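Local coordinates for protein NAD-dependent aldehyde dehydrogenase (Burkholderia multivorans, PDB 5UJU) that probably catalyses the NAD-dependent oxidation of aldehydes to carboxylic acids, at residues Ala114-Ser117 and Ala118-Gly121; Asp256-Glu260 and Ala261-Pro265; Asp404-Thr407 and Ala408-Asp411; Gln454-Phe457 and Gly458-Phe462. All coordinates share one frame; numbering follows the deposited sequence.

Contact 1 of 4, residues Ala114-Ser117 and Ala118-Gly121; sequences AGPS and AWIG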
# COMPACT_ATOMS: atom_id res chain seq x y z
N ALA A 114 3.50 21.20 10.61
CA ALA A 114 2.66 22.14 9.86
C ALA A 114 1.44 21.46 9.23
O ALA A 114 0.50 22.15 8.83
CB ALA A 114 3.50 22.84 8.79
N GLY A 115 1.45 20.13 9.11
CA GLY A 115 0.25 19.42 8.75
C GLY A 115 -0.09 19.48 7.27
O GLY A 115 0.58 20.15 6.48
N PRO A 116 -1.17 18.79 6.89
CA PRO A 116 -1.47 18.59 5.46
C PRO A 116 -1.63 19.87 4.64
O PRO A 116 -1.20 19.89 3.48
CB PRO A 116 -2.79 17.80 5.50
CG PRO A 116 -2.74 17.06 6.80
CD PRO A 116 -2.05 18.01 7.77
N SER A 117 -2.23 20.94 5.18
CA SER A 117 -2.44 22.11 4.33
C SER A 117 -1.11 22.74 3.94
O SER A 117 -0.97 23.27 2.83
CB SER A 117 -3.35 23.14 5.01
OG SER A 117 -2.67 23.81 6.06
N ALA A 118 -0.10 22.64 4.80
CA ALA A 118 1.24 23.10 4.43
C ALA A 118 1.89 22.16 3.42
O ALA A 118 2.53 22.62 2.46
CB ALA A 118 2.11 23.18 5.67
N TRP A 119 1.77 20.85 3.62
CA TRP A 119 2.40 19.92 2.68
C TRP A 119 1.85 20.10 1.28
O TRP A 119 2.60 20.18 0.30
CB TRP A 119 2.22 18.47 3.13
CG TRP A 119 2.54 18.22 4.55
CD1 TRP A 119 3.40 18.93 5.36
CD2 TRP A 119 1.96 17.21 5.38
NE1 TRP A 119 3.40 18.40 6.63
CE2 TRP A 119 2.52 17.35 6.67
CE3 TRP A 119 1.03 16.18 5.14
CZ2 TRP A 119 2.17 16.51 7.72
CZ3 TRP A 119 0.69 15.34 6.20
CH2 TRP A 119 1.26 15.51 7.46
N ILE A 120 0.52 20.21 1.17
CA ILE A 120 -0.12 20.38 -0.13
C ILE A 120 0.16 21.77 -0.69
O ILE A 120 0.52 21.92 -1.86
CB ILE A 120 -1.64 20.11 -0.01
CG1 ILE A 120 -1.94 18.72 0.58
CG2 ILE A 120 -2.34 20.32 -1.36
CD1 ILE A 120 -1.47 17.56 -0.24
N GLY A 121 0.01 22.80 0.15
CA GLY A 121 0.22 24.15 -0.34
C GLY A 121 1.64 24.37 -0.84
O GLY A 121 1.85 24.90 -1.94
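Gly115 O receives the backbone N-H groups of both Trp119 and Ala118, while Pro116 and Ser117 pass the helical i to i+4 pattern on to Ile120 and Gly121. The Gly115 O to Trp119 N bond is 3.2 Å long with an N-H...O angle of 161°; the one to Ala118 N is bent and weak. Ile120 N to Pro116 O, 2.9 Å, is nearly straight. At Gly115 phi is +78°, and Pro116 has no N-H to give, so the helix is kinked here: the nitrogens of Pro116 and Ser117 make no bond to the preceding turn.

The indole of Trp119 lies against this kink. Its CG is anti to its own carbonyl carbon (chi1 -48°), which swings the ring back along the preceding turn. Gly115 O sits 3.1 Å above the ring plane, toward the rim, and Pro116 CA covers the same face, a CH-pi contact 3.9 Å from the centroid of the six-membered ring. Pro116 lies alongside, its CG 3.9 Å from Trp119 CZ3. Trp119 NE1 uses Trp111 O as its acceptor. In the same turn, the methyls Ala114 CB and Ala118 CB are pressed to 3.4 Å, tighter than usual for two carbons.

All of this belongs to helix 97-132. Pro116 and Ile120 pack on helix 158-175, and Trp119 rests on Ile202 and Pro204 of strand 191-211. Ser117 OG is hydrogen-bonded to His11 N, tying the N-terminal segment to the helix, and Ala114 and Ala118 meet Phe263 of the loop before strand 268-270.

Contact 2 of 4, residues Asp256-Glu260 and Ala261-Pro265; sequences DVLRE and AGFDP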
# COMPACT_ATOMS: atom_id res chain seq x y z
N ASP A 256 13.77 26.77 -2.28
CA ASP A 256 13.32 28.16 -2.26
C ASP A 256 11.96 28.29 -1.60
O ASP A 256 11.76 29.13 -0.71
CB ASP A 256 13.25 28.70 -3.69
CG ASP A 256 14.60 29.04 -4.25
OD1 ASP A 256 15.59 29.07 -3.49
OD2 ASP A 256 14.67 29.28 -5.47
N VAL A 257 11.00 27.49 -2.06
CA VAL A 257 9.64 27.57 -1.55
C VAL A 257 9.60 27.21 -0.07
O VAL A 257 8.96 27.89 0.74
CB VAL A 257 8.71 26.66 -2.37
CG1 VAL A 257 7.33 26.63 -1.75
CG2 VAL A 257 8.65 27.15 -3.83
N LEU A 258 10.29 26.12 0.29
CA LEU A 258 10.31 25.69 1.69
C LEU A 258 10.92 26.77 2.59
O LEU A 258 10.38 27.07 3.65
CB LEU A 258 11.09 24.38 1.82
CG LEU A 258 10.35 23.15 1.27
CD1 LEU A 258 11.34 22.09 0.77
CD2 LEU A 258 9.44 22.58 2.34
N ARG A 259 12.03 27.37 2.15
CA ARG A 259 12.65 28.43 2.94
C ARG A 259 11.71 29.62 3.09
O ARG A 259 11.51 30.13 4.20
CB ARG A 259 13.96 28.86 2.26
CG ARG A 259 14.88 29.70 3.14
CD ARG A 259 16.09 30.19 2.34
NE ARG A 259 17.06 29.12 2.06
CZ ARG A 259 17.14 28.48 0.89
NH1 ARG A 259 16.30 28.79 -0.09
NH2 ARG A 259 18.05 27.53 0.71
N GLU A 260 11.10 30.05 1.99
CA GLU A 260 10.22 31.21 2.03
C GLU A 260 8.98 30.94 2.88
O GLU A 260 8.40 31.89 3.44
CB GLU A 260 9.83 31.63 0.61
CG GLU A 260 11.02 32.17 -0.19
CD GLU A 260 10.70 32.36 -1.67
OE1 GLU A 260 9.54 32.66 -2.00
OE2 GLU A 260 11.62 32.21 -2.50
N ALA A 261 8.58 29.68 2.99
CA ALA A 261 7.46 29.28 3.83
C ALA A 261 7.84 29.08 5.30
O ALA A 261 6.99 28.67 6.10
CB ALA A 261 6.83 27.99 3.28
N GLY A 262 9.09 29.36 5.68
CA GLY A 262 9.50 29.19 7.06
C GLY A 262 9.92 27.79 7.44
O GLY A 262 9.96 27.46 8.63
N PHE A 263 10.21 26.93 6.47
CA PHE A 263 10.68 25.59 6.75
C PHE A 263 12.18 25.46 6.53
O PHE A 263 12.81 26.28 5.84
CB PHE A 263 9.93 24.56 5.89
CG PHE A 263 8.47 24.54 6.19
CD1 PHE A 263 8.03 24.14 7.44
CD2 PHE A 263 7.55 24.99 5.27
CE1 PHE A 263 6.69 24.14 7.75
CE2 PHE A 263 6.21 25.00 5.57
CZ PHE A 263 5.78 24.58 6.81
N ASP A 264 12.75 24.42 7.12
CA ASP A 264 14.14 24.05 6.87
C ASP A 264 14.24 23.60 5.42
O ASP A 264 13.57 22.64 5.03
CB ASP A 264 14.55 22.94 7.85
CG ASP A 264 16.03 22.56 7.75
OD1 ASP A 264 16.70 22.83 6.72
OD2 ASP A 264 16.53 21.94 8.71
N PRO A 265 15.02 24.28 4.57
CA PRO A 265 15.11 23.85 3.17
C PRO A 265 15.61 22.43 3.02
O PRO A 265 15.39 21.82 1.97
CB PRO A 265 16.07 24.86 2.53
CG PRO A 265 16.87 25.41 3.68
CD PRO A 265 15.89 25.44 4.84
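Leu258 O is bonded to the N-H of Phe263 at 2.8 Å, and Arg259 O to that of Gly262 at 2.9 Å. These two backbone bonds into the last turn, one from Gly262, whose phi is positive (+84°), and one from the residue after it, make a Schellman motif at the C-terminal end of the helix. The last regular helical bond is Ala261 N to Val257 O; the same N-H also makes a weak, bent bond to Leu258 O.

Apolar packing is sparse. Leu258 CD2 approaches Phe263 CB to 4.1 Å, the two side chains crossing at about a right angle, and Phe263 CB itself lies 3.4 Å from Leu258 O.

The charged groups work along the surface. Arg259 starts with CG anti to its backbone N (chi1 -165°) and bends at chi3 (-73°), which lays the guanidinium beside Pro265: Pro265 CB lies 3.7 Å above one face, toward the rim. At the other end of the group, Arg259 NH1 forms a long salt bridge of 3.5 Å to Asp256 OD1, and NH2 has a second carboxylate in Asp69. Glu260 pairs with Arg129 through a salt bridge from its OE1.

The motif ends helix 245-260 and turns the chain toward strand 268-270. Helix 97-132 runs against it, with Val257 on Ile126 and Arg129, Asp264 on Ala107, and the Phe263 ring edge-to-face with Trp111.

Contact 3 of 4, residues Asp404-Thr407 and Ala408-Asp411; sequences DGVT and ARID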
# COMPACT_ATOMS: atom_id res chain seq x y z
N ASP A 404 26.51 5.56 -25.10
CA ASP A 404 27.14 4.67 -26.06
C ASP A 404 26.75 3.21 -25.87
O ASP A 404 27.00 2.40 -26.77
CB ASP A 404 28.66 4.81 -25.97
CG ASP A 404 29.14 6.21 -26.28
OD1 ASP A 404 28.70 6.76 -27.32
OD2 ASP A 404 29.95 6.74 -25.50
N GLY A 405 26.11 2.86 -24.75
CA GLY A 405 25.67 1.49 -24.56
C GLY A 405 24.49 1.14 -25.45
O GLY A 405 24.32 -0.03 -25.84
N VAL A 406 23.67 2.13 -25.81
CA VAL A 406 22.57 1.89 -26.74
C VAL A 406 23.13 1.59 -28.13
O VAL A 406 22.64 0.70 -28.84
CB VAL A 406 21.61 3.09 -26.76
CG1 VAL A 406 20.55 2.91 -27.85
CG2 VAL A 406 20.98 3.30 -25.39
N THR A 407 24.16 2.33 -28.54
CA THR A 407 24.82 2.08 -29.81
C THR A 407 25.36 0.65 -29.89
O THR A 407 25.27 -0.00 -30.93
CB THR A 407 25.95 3.09 -30.01
OG1 THR A 407 25.39 4.40 -30.13
CG2 THR A 407 26.73 2.76 -31.28
N ALA A 408 25.94 0.15 -28.79
CA ALA A 408 26.45 -1.22 -28.78
C ALA A 408 25.32 -2.23 -28.94
O ALA A 408 25.48 -3.24 -29.64
CB ALA A 408 27.23 -1.49 -27.50
N ARG A 409 24.18 -1.98 -28.30
CA ARG A 409 23.08 -2.92 -28.36
C ARG A 409 22.43 -2.95 -29.74
O ARG A 409 21.94 -4.01 -30.16
CB ARG A 409 22.05 -2.58 -27.28
CG ARG A 409 20.91 -3.58 -27.17
CD ARG A 409 19.96 -3.23 -26.03
NE ARG A 409 20.63 -3.15 -24.73
CZ ARG A 409 20.98 -2.02 -24.13
NH1 ARG A 409 20.70 -0.84 -24.69
NH2 ARG A 409 21.60 -2.06 -22.96
N ILE A 410 22.40 -1.81 -30.44
CA ILE A 410 21.93 -1.79 -31.82
C ILE A 410 22.76 -2.75 -32.66
O ILE A 410 22.23 -3.52 -33.46
CB ILE A 410 21.98 -0.36 -32.39
CG1 ILE A 410 20.96 0.54 -31.70
CG2 ILE A 410 21.71 -0.35 -33.89
CD1 ILE A 410 21.12 2.03 -32.03
N ASP A 411 24.08 -2.71 -32.50
CA ASP A 411 24.92 -3.60 -33.29
C ASP A 411 24.75 -5.05 -32.86
O ASP A 411 24.79 -5.95 -33.71
CB ASP A 411 26.39 -3.19 -33.22
CG ASP A 411 27.25 -3.93 -34.24
OD1 ASP A 411 27.03 -3.73 -35.46
OD2 ASP A 411 28.12 -4.73 -33.84
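Val406 and Ile410, one turn apart, form the buried and more closely packed side of this helical segment. Ile410 CG1, anti to its own carbonyl carbon (chi1 -68°), folds back to 3.3 Å from Val406 O, while the methyl contact of Val406 CG1 with Ile410 CD1 is light, at 4.3 Å. Val406 O also accepts the N-H of Ile410 at 3.0 Å, with an N-H...O angle of 160°. Val406 leans on Ile401 and Phe457, Ile410 on Ser423.

Arg409 borders this apolar side. It begins extended and bends at chi3 (-57°), which carries the guanidinium back over the preceding turn; Gly405 O lies over one face, 3.9 Å from Arg409 NH1. NH1 probably donates a hydrogen bond to Phe457 O. The i to i+4 backbone bonds are those of an alpha helix, 404-414, laid along the loop that leads into strand 460-466; with Val406 and Ile410 buried and Asp404, Ala408 and Asp411 exposed, it is amphipathic here.

On the solvent side the contacts thin out. Asp404 O receives Ala408 N at 3.2 Å, but the bond from Asp411 N to Thr407 O is weak, at 3.4 Å. The exposed Asp404 and Asp411 form salt bridges to Arg435 and Arg414 respectively.

Contact 4 of 4, residues Gln454-Phe457 and Gly458-Phe462; sequences QEWF and GPISF. With NA (sodium ion), chain C.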
# COMPACT_ATOMS: atom_id res chain seq x y z
N GLN A 454 13.59 -10.59 -24.37
CA GLN A 454 14.58 -9.76 -23.70
C GLN A 454 14.25 -8.31 -23.98
O GLN A 454 13.57 -7.97 -24.95
CB GLN A 454 16.00 -10.04 -24.18
CG GLN A 454 16.43 -11.48 -24.23
CD GLN A 454 17.74 -11.62 -24.96
OE1 GLN A 454 18.62 -10.76 -24.84
NE2 GLN A 454 17.88 -12.67 -25.74
N GLU A 455 14.70 -7.44 -23.10
CA GLU A 455 14.54 -6.02 -23.34
C GLU A 455 15.74 -5.52 -24.13
O GLU A 455 16.89 -5.87 -23.83
CB GLU A 455 14.35 -5.28 -22.01
CG GLU A 455 13.90 -3.84 -22.14
CD GLU A 455 14.85 -2.86 -21.47
OE1 GLU A 455 15.66 -3.30 -20.62
OE2 GLU A 455 14.78 -1.66 -21.78
N TRP A 456 15.47 -4.80 -25.20
CA TRP A 456 16.51 -4.23 -26.05
C TRP A 456 16.32 -2.72 -25.97
O TRP A 456 15.54 -2.14 -26.74
CB TRP A 456 16.38 -4.73 -27.48
CG TRP A 456 16.58 -6.20 -27.61
CD1 TRP A 456 15.66 -7.18 -27.37
CD2 TRP A 456 17.78 -6.86 -28.01
NE1 TRP A 456 16.21 -8.42 -27.61
CE2 TRP A 456 17.51 -8.25 -28.00
CE3 TRP A 456 19.05 -6.42 -28.39
CZ2 TRP A 456 18.47 -9.20 -28.35
CZ3 TRP A 456 20.00 -7.37 -28.73
CH2 TRP A 456 19.71 -8.74 -28.71
N PHE A 457 17.05 -2.07 -25.09
CA PHE A 457 16.82 -0.65 -24.88
C PHE A 457 17.41 0.14 -26.04
O PHE A 457 18.58 -0.03 -26.39
CB PHE A 457 17.39 -0.17 -23.55
CG PHE A 457 17.19 1.30 -23.33
CD1 PHE A 457 15.93 1.79 -23.01
CD2 PHE A 457 18.25 2.18 -23.44
CE1 PHE A 457 15.73 3.16 -22.80
CE2 PHE A 457 18.06 3.55 -23.23
CZ PHE A 457 16.80 4.03 -22.92
N GLY A 458 16.59 0.99 -26.64
CA GLY A 458 17.01 1.74 -27.79
C GLY A 458 16.06 1.51 -28.95
O GLY A 458 15.00 0.89 -28.80
N PRO A 459 16.41 2.04 -30.12
CA PRO A 459 15.49 2.00 -31.28
C PRO A 459 15.55 0.67 -32.01
O PRO A 459 16.01 0.58 -33.15
CB PRO A 459 16.00 3.17 -32.13
CG PRO A 459 17.48 3.17 -31.87
CD PRO A 459 17.66 2.75 -30.42
N ILE A 460 15.09 -0.38 -31.35
CA ILE A 460 15.20 -1.76 -31.85
C ILE A 460 13.82 -2.40 -31.81
O ILE A 460 13.12 -2.30 -30.80
CB ILE A 460 16.19 -2.56 -30.98
CG1 ILE A 460 17.57 -1.90 -31.00
CG2 ILE A 460 16.19 -4.05 -31.39
CD1 ILE A 460 18.48 -2.30 -29.82
N SER A 461 13.42 -3.05 -32.91
CA SER A 461 12.13 -3.71 -32.89
C SER A 461 12.13 -4.96 -33.77
O SER A 461 12.98 -5.14 -34.64
CB SER A 461 11.00 -2.76 -33.32
OG SER A 461 11.23 -2.25 -34.62
N PHE A 462 11.13 -5.81 -33.52
CA PHE A 462 10.98 -7.10 -34.18
C PHE A 462 9.57 -7.22 -34.74
O PHE A 462 8.59 -7.08 -33.99
CB PHE A 462 11.27 -8.26 -33.21
CG PHE A 462 12.49 -8.04 -32.37
CD1 PHE A 462 13.76 -8.22 -32.90
CD2 PHE A 462 12.37 -7.65 -31.05
CE1 PHE A 462 14.89 -8.00 -32.12
CE2 PHE A 462 13.50 -7.43 -30.27
CZ PHE A 462 14.76 -7.61 -30.80
NA NA C . 12.55 0.46 -27.66
O HOH W 1 13.19 -1.95 -27.87
O HOH W 2 14.03 0.84 -25.58
O HOH W 3 11.42 0.04 -30.12
O HOH W 4 10.39 -0.35 -26.45
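The Trp456 indole receives an edge of the Phe462 ring on one face. Phe462 CZ stands 3.5 Å above the indole plane, toward the rim, and Trp456 CG lies in the plane of the Phe462 ring, at its edge. With centroids 5.0 Å apart, measured to the five-membered ring, and planes at 72°, this is a T-shaped stack. Trp456 CG is anti to its carbonyl carbon (chi1 -64°), Phe462 CG likewise, and the two side chains cross at about a right angle. Trp456 NE1 is bonded to Lys451 O. Near the root of the tryptophan side chain, Ile460 CG2 touches Trp456 CB at 4.0 Å.

The turn between these residues binds sodium. Gly458 has phi +125°, a backbone setting that suits a residue without a side chain, and Gly458 O coordinates the ion at 2.7 Å. Water 1, itself a ligand, lies 2.6 Å from Trp456 O and 3.0 Å from Ile460 O, linking both sides of the turn to the metal. Water 2 accepts the N-H of Gly458, and water 3 donates to Ile460 O. Water 4 and Gly348 O complete a six-atom shell. Beyond the glycine, Ile460 N returns to Gly458 O at 2.9 Å, closing an inverse gamma turn centred on Pro459.

From here the chain enters strand 460-466, flanked in the sheet by strands 440-445 and 356-360. Ser461 pairs with Leu440 and Leu442, Phe462 with Gln355 and Ile357, while helix 404-414 covers Trp456, Phe457 and Pro459.

Overall arrangement
The four contacts form two pairs far apart in the chain: the centres of contacts 1 and 4 are 43 Å apart, on opposite sides of the chain's centre. Contacts 1 and 2 touch through Phe263, whose CZ lies 3.5 Å from Ala114 CB, joining the kinked helix to the capped one. Contacts 3 and 4 are closer, with centres 10 Å apart. The probable bond between Arg409 and Phe457 links them, and Val406 CG1 packs on Gly458 CA at 3.7 Å. Helix 404-414 thus backs the sodium-binding turn, with the side chain of Val406 about 8 Å from the ion.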